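Local coordinates for glycerol dehydratase (Clostridium butyricum, PDB 1R9D), which probably acts as a glycyl-radical lyase that dehydrates glycerol without the help of coenzyme B12, at residues A[9-13]-A[309-313]; A[70-75]-A[313-317]; A[460-464]-A[475-479]; A[471-475]-A[493-498]. The contacts are given in a common frame with arbitrary orientation. Residue numbers count along the deposited sequence, not the author numbering.

Contact 1 of 4, residues A[9-13]-A[309-313]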
# COMPACT_ATOMS: atom_id res chain seq x y z
N GLN A 9 -1.10 -36.31 39.16
CA GLN A 9 -1.87 -36.20 37.92
C GLN A 9 -2.38 -37.56 37.46
O GLN A 9 -1.82 -38.59 37.83
CB GLN A 9 -1.02 -35.57 36.82
CG GLN A 9 0.13 -36.44 36.31
CD GLN A 9 1.28 -36.56 37.30
OE1 GLN A 9 1.28 -35.94 38.35
NE2 GLN A 9 2.27 -37.37 36.95
N THR A 10 -3.43 -37.56 36.65
CA THR A 10 -4.01 -38.80 36.14
C THR A 10 -3.08 -39.49 35.15
O THR A 10 -2.20 -38.86 34.56
CB THR A 10 -5.36 -38.55 35.41
OG1 THR A 10 -5.12 -37.77 34.23
CG2 THR A 10 -6.33 -37.83 36.31
N GLU A 11 -3.28 -40.79 34.96
CA GLU A 11 -2.47 -41.56 34.03
C GLU A 11 -2.58 -40.96 32.63
O GLU A 11 -1.63 -41.02 31.85
CB GLU A 11 -2.92 -43.02 34.02
CG GLU A 11 -2.16 -43.91 33.05
CD GLU A 11 -0.66 -43.72 33.11
OE1 GLU A 11 -0.12 -43.57 34.23
OE2 GLU A 11 -0.02 -43.73 32.04
N ARG A 12 -3.73 -40.38 32.32
CA ARG A 12 -3.96 -39.77 31.02
C ARG A 12 -2.88 -38.72 30.75
O ARG A 12 -2.31 -38.65 29.67
CB ARG A 12 -5.33 -39.09 30.96
CG ARG A 12 -5.66 -38.51 29.59
CD ARG A 12 -6.76 -37.46 29.67
NE ARG A 12 -7.99 -37.97 30.26
CZ ARG A 12 -8.82 -38.83 29.66
NH1 ARG A 12 -8.55 -39.27 28.44
NH2 ARG A 12 -9.92 -39.22 30.28
N ILE A 13 -2.61 -37.89 31.76
CA ILE A 13 -1.61 -36.84 31.61
C ILE A 13 -0.23 -37.43 31.33
O ILE A 13 0.52 -36.91 30.51
CB ILE A 13 -1.56 -35.96 32.88
CG1 ILE A 13 -2.95 -35.38 33.15
CG2 ILE A 13 -0.53 -34.85 32.71
CD1 ILE A 13 -3.58 -34.69 31.94
N GLU A 309 -7.65 -31.77 35.56
CA GLU A 309 -7.17 -32.61 34.46
C GLU A 309 -7.28 -31.86 33.13
O GLU A 309 -6.42 -32.00 32.26
CB GLU A 309 -7.96 -33.93 34.40
CG GLU A 309 -7.50 -34.89 33.30
CD GLU A 309 -8.18 -36.26 33.38
OE1 GLU A 309 -9.37 -36.32 33.73
OE2 GLU A 309 -7.52 -37.28 33.07
N LEU A 310 -8.32 -31.05 32.97
CA LEU A 310 -8.51 -30.28 31.75
C LEU A 310 -7.41 -29.22 31.61
O LEU A 310 -6.90 -28.97 30.52
CB LEU A 310 -9.89 -29.61 31.74
CG LEU A 310 -11.07 -30.56 31.52
CD1 LEU A 310 -12.37 -29.80 31.66
CD2 LEU A 310 -10.96 -31.19 30.14
N ILE A 311 -7.07 -28.59 32.73
CA ILE A 311 -6.01 -27.59 32.72
C ILE A 311 -4.70 -28.29 32.36
O ILE A 311 -3.91 -27.77 31.58
CB ILE A 311 -5.92 -26.87 34.09
CG1 ILE A 311 -7.18 -26.03 34.31
CG2 ILE A 311 -4.67 -25.99 34.15
CD1 ILE A 311 -7.20 -25.25 35.62
N ASP A 312 -4.49 -29.48 32.91
CA ASP A 312 -3.28 -30.24 32.61
C ASP A 312 -3.20 -30.53 31.11
O ASP A 312 -2.13 -30.48 30.51
CB ASP A 312 -3.23 -31.56 33.39
CG ASP A 312 -3.10 -31.36 34.89
OD1 ASP A 312 -2.69 -30.26 35.32
OD2 ASP A 312 -3.40 -32.32 35.64
N CYS A 313 -4.35 -30.84 30.50
CA CYS A 313 -4.37 -31.12 29.07
C CYS A 313 -3.98 -29.88 28.27
O CYS A 313 -3.28 -29.99 27.26
CB CYS A 313 -5.75 -31.60 28.63
SG CYS A 313 -6.11 -33.31 29.14
O HOH W 1 -4.71 -34.69 36.34
O HOH W 2 -11.03 -38.09 32.56
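The start of helix 11-22, near the N-terminus of the chain, packs on helix 304-317 through a small apolar contact at the buried Ile13, beside a charged network. Glu309 is the shared acceptor: its OE2 takes a hydrogen bond from Thr10 OG1 at 2.7 Å and forms a salt bridge with Arg12 NE at 2.9 Å. OE2 lies at the edge of the guanidinium, near its plane, and one water joins Arg12 NH2 to Glu309 OE1. Arg12 NH2 also pairs with Glu241, so the arginine ties in a further part of the chain. Deeper in, Ile13 CD1 sits 3.5 Å from Asp312 CB and 4.0 Å from Cys313 SG. Asp312 turns its carboxylate to His368 of helix 357-369, while a second water bridges its OD2 to Thr10 N. This is helix-helix packing with an inter-helical salt bridge from the first turn of helix 11-22, beside a hydrogen bond from its N-cap threonine, within the largely helical periphery of a pyruvate formate lyase-like fold.

Contact 2 of 4, residues A[70-75]-A[313-317]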
# COMPACT_ATOMS: atom_id res chain seq x y z
N GLU A 70 -6.71 -37.77 24.19
CA GLU A 70 -6.87 -36.33 24.36
C GLU A 70 -8.28 -35.93 24.78
O GLU A 70 -9.26 -36.52 24.34
CB GLU A 70 -6.52 -35.59 23.05
CG GLU A 70 -5.04 -35.31 22.84
CD GLU A 70 -4.77 -34.45 21.62
OE1 GLU A 70 -3.70 -33.81 21.57
OE2 GLU A 70 -5.63 -34.42 20.70
N LEU A 71 -8.37 -34.92 25.65
CA LEU A 71 -9.65 -34.39 26.11
C LEU A 71 -9.84 -33.05 25.40
O LEU A 71 -10.96 -32.65 25.08
CB LEU A 71 -9.66 -34.19 27.62
CG LEU A 71 -9.76 -35.42 28.53
CD1 LEU A 71 -9.68 -34.98 29.99
CD2 LEU A 71 -11.07 -36.14 28.28
N ILE A 72 -8.73 -32.37 25.15
CA ILE A 72 -8.73 -31.08 24.46
C ILE A 72 -8.10 -31.35 23.10
O ILE A 72 -6.95 -31.79 23.02
CB ILE A 72 -7.89 -30.03 25.23
CG1 ILE A 72 -8.54 -29.73 26.58
CG2 ILE A 72 -7.74 -28.76 24.38
CD1 ILE A 72 -9.89 -29.03 26.49
N VAL A 73 -8.84 -31.09 22.02
CA VAL A 73 -8.32 -31.36 20.69
C VAL A 73 -7.93 -30.14 19.86
O VAL A 73 -8.39 -29.03 20.11
CB VAL A 73 -9.34 -32.20 19.87
CG1 VAL A 73 -9.54 -33.55 20.55
CG2 VAL A 73 -10.66 -31.46 19.76
N GLY A 74 -7.09 -30.38 18.86
CA GLY A 74 -6.61 -29.33 17.98
C GLY A 74 -5.10 -29.45 17.86
O GLY A 74 -4.37 -29.06 18.77
N SER A 75 -4.64 -30.01 16.74
CA SER A 75 -3.22 -30.20 16.50
C SER A 75 -2.82 -29.52 15.20
O SER A 75 -3.47 -29.70 14.17
CB SER A 75 -2.89 -31.70 16.41
OG SER A 75 -3.17 -32.36 17.63
N CYS A 313 -4.35 -30.84 30.50
CA CYS A 313 -4.37 -31.12 29.07
C CYS A 313 -3.98 -29.88 28.27
O CYS A 313 -3.28 -29.99 27.26
CB CYS A 313 -5.75 -31.60 28.63
SG CYS A 313 -6.11 -33.31 29.14
N ILE A 314 -4.44 -28.71 28.72
CA ILE A 314 -4.10 -27.47 28.04
C ILE A 314 -2.60 -27.25 28.15
O ILE A 314 -1.94 -26.84 27.19
CB ILE A 314 -4.85 -26.26 28.65
CG1 ILE A 314 -6.33 -26.31 28.25
CG2 ILE A 314 -4.22 -24.96 28.18
CD1 ILE A 314 -7.18 -25.23 28.89
N TRP A 315 -2.04 -27.53 29.32
CA TRP A 315 -0.61 -27.38 29.52
C TRP A 315 0.12 -28.23 28.49
O TRP A 315 1.06 -27.77 27.83
CB TRP A 315 -0.21 -27.83 30.93
CG TRP A 315 0.14 -26.71 31.89
CD1 TRP A 315 1.28 -26.60 32.64
CD2 TRP A 315 -0.66 -25.57 32.23
NE1 TRP A 315 1.24 -25.47 33.42
CE2 TRP A 315 0.06 -24.82 33.19
CE3 TRP A 315 -1.92 -25.11 31.81
CZ2 TRP A 315 -0.44 -23.63 33.74
CZ3 TRP A 315 -2.42 -23.92 32.36
CH2 TRP A 315 -1.67 -23.20 33.32
N ILE A 316 -0.31 -29.48 28.33
CA ILE A 316 0.33 -30.36 27.36
C ILE A 316 0.19 -29.84 25.92
O ILE A 316 1.14 -29.89 25.15
CB ILE A 316 -0.23 -31.80 27.46
CG1 ILE A 316 0.14 -32.38 28.83
CG2 ILE A 316 0.33 -32.66 26.34
CD1 ILE A 316 -0.41 -33.77 29.10
N LYS A 317 -0.99 -29.33 25.57
CA LYS A 317 -1.22 -28.81 24.22
C LYS A 317 -0.27 -27.65 23.92
O LYS A 317 0.23 -27.51 22.80
CB LYS A 317 -2.67 -28.34 24.04
CG LYS A 317 -3.72 -29.45 24.11
CD LYS A 317 -3.45 -30.54 23.09
CE LYS A 317 -3.44 -30.02 21.66
NZ LYS A 317 -3.05 -31.08 20.68
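Ile72 and Cys313 form the apolar centre, their CA atoms 6.3 Å apart and both CA-to-CB bonds directed at the opposite segment. Ile72 CG1 lies 3.9 Å from Cys313 CB and 4.4 Å from Ile314 CG1, and Leu71 CB adds a contact of 4.0 Å to Cys313 SG. One helical turn beyond Cys313, Lys317 carries the contact outward: its aliphatic chain passes Ile72, with CG 4.1 Å from Ile72 CG2, and delivers the ammonium to a group of oxygens on the 70-75 loop. There NZ makes a salt bridge with Glu70 OE1 at 2.9 Å and weak hydrogen bonds to Gly74 O at 3.1 Å and Ser75 OG at 3.3 Å; Asp320 adds a long, weak ion pair. At Gly74 the backbone angles, with phi at 132°, call for glycine. The loop is thus fixed along the C-terminal part of helix 304-317, with Cys264 and Trp268 of helix 260-277 touching Ile72 and Leu16 of helix 11-22 packing on Glu70.

Contact 3 of 4, residues A[460-464]-A[475-479]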
# COMPACT_ATOMS: atom_id res chain seq x y z
N THR A 460 34.24 1.69 21.07
CA THR A 460 34.63 2.96 21.67
C THR A 460 36.15 2.95 21.80
O THR A 460 36.83 3.91 21.45
CB THR A 460 34.01 3.14 23.07
OG1 THR A 460 32.58 3.08 22.97
CG2 THR A 460 34.41 4.49 23.66
N ILE A 461 36.68 1.83 22.29
CA ILE A 461 38.12 1.68 22.46
C ILE A 461 38.83 1.71 21.11
O ILE A 461 39.95 2.21 21.01
CB ILE A 461 38.45 0.37 23.21
CG1 ILE A 461 38.04 0.52 24.68
CG2 ILE A 461 39.93 0.04 23.07
CD1 ILE A 461 38.29 -0.71 25.52
N ASN A 462 38.18 1.19 20.07
CA ASN A 462 38.78 1.17 18.73
C ASN A 462 38.29 2.27 17.79
O ASN A 462 38.47 2.18 16.57
CB ASN A 462 38.58 -0.21 18.08
CG ASN A 462 39.34 -1.31 18.81
OD1 ASN A 462 40.47 -1.11 19.26
ND2 ASN A 462 38.72 -2.48 18.92
N SER A 463 37.67 3.31 18.34
CA SER A 463 37.17 4.44 17.55
C SER A 463 36.33 4.07 16.33
O SER A 463 36.54 4.62 15.25
CB SER A 463 38.34 5.32 17.10
OG SER A 463 38.99 5.93 18.20
N GLY A 464 35.39 3.15 16.50
CA GLY A 464 34.53 2.75 15.40
C GLY A 464 35.18 1.92 14.31
O GLY A 464 34.56 1.66 13.28
N THR A 475 35.09 8.32 16.32
CA THR A 475 35.16 9.07 17.56
C THR A 475 36.62 9.27 17.97
O THR A 475 37.53 8.66 17.41
CB THR A 475 34.40 8.35 18.68
OG1 THR A 475 34.72 6.95 18.66
CG2 THR A 475 32.89 8.53 18.50
N GLN A 476 36.84 10.15 18.95
CA GLN A 476 38.18 10.45 19.44
C GLN A 476 39.03 9.20 19.70
O GLN A 476 38.57 8.23 20.30
CB GLN A 476 38.08 11.28 20.71
CG GLN A 476 39.38 11.43 21.48
CD GLN A 476 39.21 12.25 22.73
OE1 GLN A 476 38.25 12.07 23.49
NE2 GLN A 476 40.15 13.16 22.97
N ASN A 477 40.28 9.23 19.24
CA ASN A 477 41.20 8.11 19.45
C ASN A 477 41.37 7.88 20.94
O ASN A 477 41.67 8.80 21.70
CB ASN A 477 42.57 8.42 18.83
CG ASN A 477 42.50 8.59 17.32
OD1 ASN A 477 42.08 7.69 16.60
ND2 ASN A 477 42.92 9.76 16.84
N PHE A 478 41.18 6.63 21.36
CA PHE A 478 41.30 6.26 22.77
C PHE A 478 42.67 6.64 23.34
O PHE A 478 42.77 7.08 24.49
CB PHE A 478 41.08 4.76 22.93
CG PHE A 478 41.08 4.29 24.36
CD1 PHE A 478 41.67 3.09 24.71
CD2 PHE A 478 40.46 5.05 25.35
CE1 PHE A 478 41.66 2.64 26.03
CE2 PHE A 478 40.44 4.61 26.68
CZ PHE A 478 41.04 3.40 27.01
N GLU A 479 43.71 6.48 22.54
CA GLU A 479 45.08 6.80 22.96
C GLU A 479 45.26 8.25 23.37
O GLU A 479 46.14 8.57 24.16
CB GLU A 479 46.08 6.47 21.85
CG GLU A 479 46.09 5.02 21.40
CD GLU A 479 45.16 4.76 20.23
OE1 GLU A 479 43.97 5.17 20.30
OE2 GLU A 479 45.61 4.14 19.25
O HOH W 3 36.41 6.46 20.63
O HOH W 4 40.84 4.30 19.38
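Thr475 opens the second segment beside Ser463, their CA atoms 5.0 Å apart. Its OG1 donates to a water that in turn donates to Thr460 O and Gln476 O, and the same hydroxyl accepts from Gln494 of helix 484-516. Thr475 O lies 3.2 Å from Ser463 OG. The CA-to-CB bond of Gln476 points away, but its carbonyl O is 3.1 Å from Ser463 OG. At Asn477 the backbone still skirts the serine, Asn477 CA lying 3.3 Å from Ser463 OG, while the amide of its side chain bonds to Glu480. Phe478 then turns toward the helix end: Ile461 CG1 lies over one face of its ring, Ile461 CG2 is 3.9 Å from Phe478 CD1, and Ile461 O is 3.4 Å from Phe478 CB. A second water donates to Ile461 O, accepts from Phe478 N and is hydrogen-bonded to Ser463 OG. The two touching parts run roughly antiparallel (155° apart), and the two waters link Thr460 O and Ile461 O at the helix end to the returning segment. That end is a Schellman motif, with Ser463 at positive phi as the C' residue, Gly464 N bonded to Leu459 O and Ser463 N to Thr460 O.

Contact 4 of 4, residues A[471-475]-A[493-498]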
# COMPACT_ATOMS: atom_id res chain seq x y z
N ILE A 471 33.34 0.85 10.62
CA ILE A 471 31.91 0.54 10.66
C ILE A 471 31.09 1.52 11.50
O ILE A 471 29.88 1.66 11.28
CB ILE A 471 31.65 -0.89 11.20
CG1 ILE A 471 32.11 -1.01 12.66
CG2 ILE A 471 32.37 -1.91 10.32
CD1 ILE A 471 31.73 -2.33 13.31
N GLY A 472 31.74 2.19 12.45
CA GLY A 472 31.03 3.14 13.28
C GLY A 472 31.58 4.55 13.12
O GLY A 472 32.47 4.77 12.30
N PRO A 473 31.06 5.53 13.87
CA PRO A 473 31.54 6.91 13.76
C PRO A 473 33.02 6.94 14.13
O PRO A 473 33.49 6.08 14.88
CB PRO A 473 30.70 7.66 14.80
CG PRO A 473 29.45 6.86 14.86
CD PRO A 473 29.94 5.44 14.82
N LYS A 474 33.76 7.90 13.59
CA LYS A 474 35.17 7.98 13.93
C LYS A 474 35.27 8.90 15.14
O LYS A 474 35.49 10.10 15.01
CB LYS A 474 36.00 8.54 12.78
CG LYS A 474 37.49 8.31 12.98
CD LYS A 474 38.33 8.86 11.84
CE LYS A 474 39.81 8.60 12.09
NZ LYS A 474 40.67 9.23 11.05
N THR A 475 35.09 8.32 16.32
CA THR A 475 35.16 9.07 17.56
C THR A 475 36.62 9.27 17.97
O THR A 475 37.53 8.66 17.41
CB THR A 475 34.40 8.35 18.68
OG1 THR A 475 34.72 6.95 18.66
CG2 THR A 475 32.89 8.53 18.50
N ALA A 493 28.40 8.30 21.56
CA ALA A 493 28.40 8.54 20.12
C ALA A 493 28.27 7.24 19.32
O ALA A 493 27.59 7.20 18.29
CB ALA A 493 29.66 9.29 19.70
N GLN A 494 28.95 6.19 19.78
CA GLN A 494 28.86 4.90 19.11
C GLN A 494 27.45 4.34 19.31
O GLN A 494 26.83 3.82 18.38
CB GLN A 494 29.87 3.91 19.68
CG GLN A 494 31.33 4.20 19.36
CD GLN A 494 31.65 4.15 17.87
OE1 GLN A 494 31.10 3.32 17.13
NE2 GLN A 494 32.54 5.02 17.42
N MET A 495 26.94 4.44 20.54
CA MET A 495 25.61 3.95 20.87
C MET A 495 24.56 4.62 19.99
O MET A 495 23.69 3.96 19.42
CB MET A 495 25.30 4.24 22.35
CG MET A 495 24.04 3.57 22.89
SD MET A 495 24.25 1.79 23.17
CE MET A 495 25.19 1.79 24.72
N GLU A 496 24.67 5.94 19.88
CA GLU A 496 23.73 6.72 19.08
C GLU A 496 23.63 6.27 17.63
O GLU A 496 22.53 6.14 17.08
CB GLU A 496 24.14 8.20 19.12
CG GLU A 496 23.34 9.10 18.20
CD GLU A 496 23.80 10.55 18.29
OE1 GLU A 496 25.02 10.80 18.14
OE2 GLU A 496 22.94 11.43 18.50
N TYR A 497 24.78 6.03 17.00
CA TYR A 497 24.81 5.61 15.61
C TYR A 497 24.14 4.27 15.36
O TYR A 497 23.29 4.15 14.48
CB TYR A 497 26.26 5.55 15.12
CG TYR A 497 26.38 5.17 13.65
CD1 TYR A 497 26.15 6.12 12.66
CD2 TYR A 497 26.69 3.87 13.26
CE1 TYR A 497 26.22 5.78 11.31
CE2 TYR A 497 26.76 3.52 11.91
CZ TYR A 497 26.53 4.48 10.94
OH TYR A 497 26.58 4.15 9.60
N PHE A 498 24.52 3.26 16.12
CA PHE A 498 23.94 1.94 15.92
C PHE A 498 22.50 1.78 16.38
O PHE A 498 21.74 1.03 15.78
CB PHE A 498 24.85 0.87 16.54
CG PHE A 498 26.14 0.70 15.80
CD1 PHE A 498 26.17 0.04 14.57
CD2 PHE A 498 27.32 1.26 16.28
CE1 PHE A 498 27.36 -0.05 13.83
CE2 PHE A 498 28.51 1.17 15.55
CZ PHE A 498 28.53 0.52 14.32
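A loop-on-helix contact joins the connection between helices 453-461 and 484-516 to the second of these helices, through an inverse gamma turn centred on Lys474. Gln494 bridges the two ends of this turn: its NE2 donates to Pro473 O at 2.9 Å and to Thr475 OG1 at 3.2 Å. Around this pair the packing is apolar. Thr475 CG2 rests 3.5 Å from Ala493 CB, Pro473 CG meets Tyr497 CB at 3.5 Å, and Ile471 CG1 lies 4.2 Å from Phe498 CZ. Gly472 comes close to the helix, its CA 3.8 Å from Phe498 CZ and 3.9 Å from Gln494 OE1; a CB here would clash with that oxygen. The tyrosine hydroxyl itself bonds to Glu142, and Leu459 of helix 453-461 packs against Gln494 and Phe498. The chemistry is lopsided: one amide nitrogen holds two loop oxygens, whereas Gln494 OE1 is buried without a partner, so close packing of Gly472 and Pro473 comes with an unsatisfied carbonyl.

How the contacts relate
The four contacts form two pairs on opposite sides of the chain's centre, all within the pyruvate formate lyase-like part of the chain. Contacts 1 and 2, with centres 10 Å apart, share Cys313 and use successive turns of helix 304-317; Leu71 reaches Arg12, Glu309 and Leu310, so the chain's beginning and the 70-75 loop converge on one later helix. Contacts 3 and 4, also 10 Å apart, share Thr475 and lie further along the sequence, where Gly464 O and Gly472 N probably hydrogen-bond within the connection between helices 453-461 and 484-516. Between pairs the centres are about 50 to 60 Å apart and nothing touches: one pair unites sequence-distant segments, the other folds a local connection.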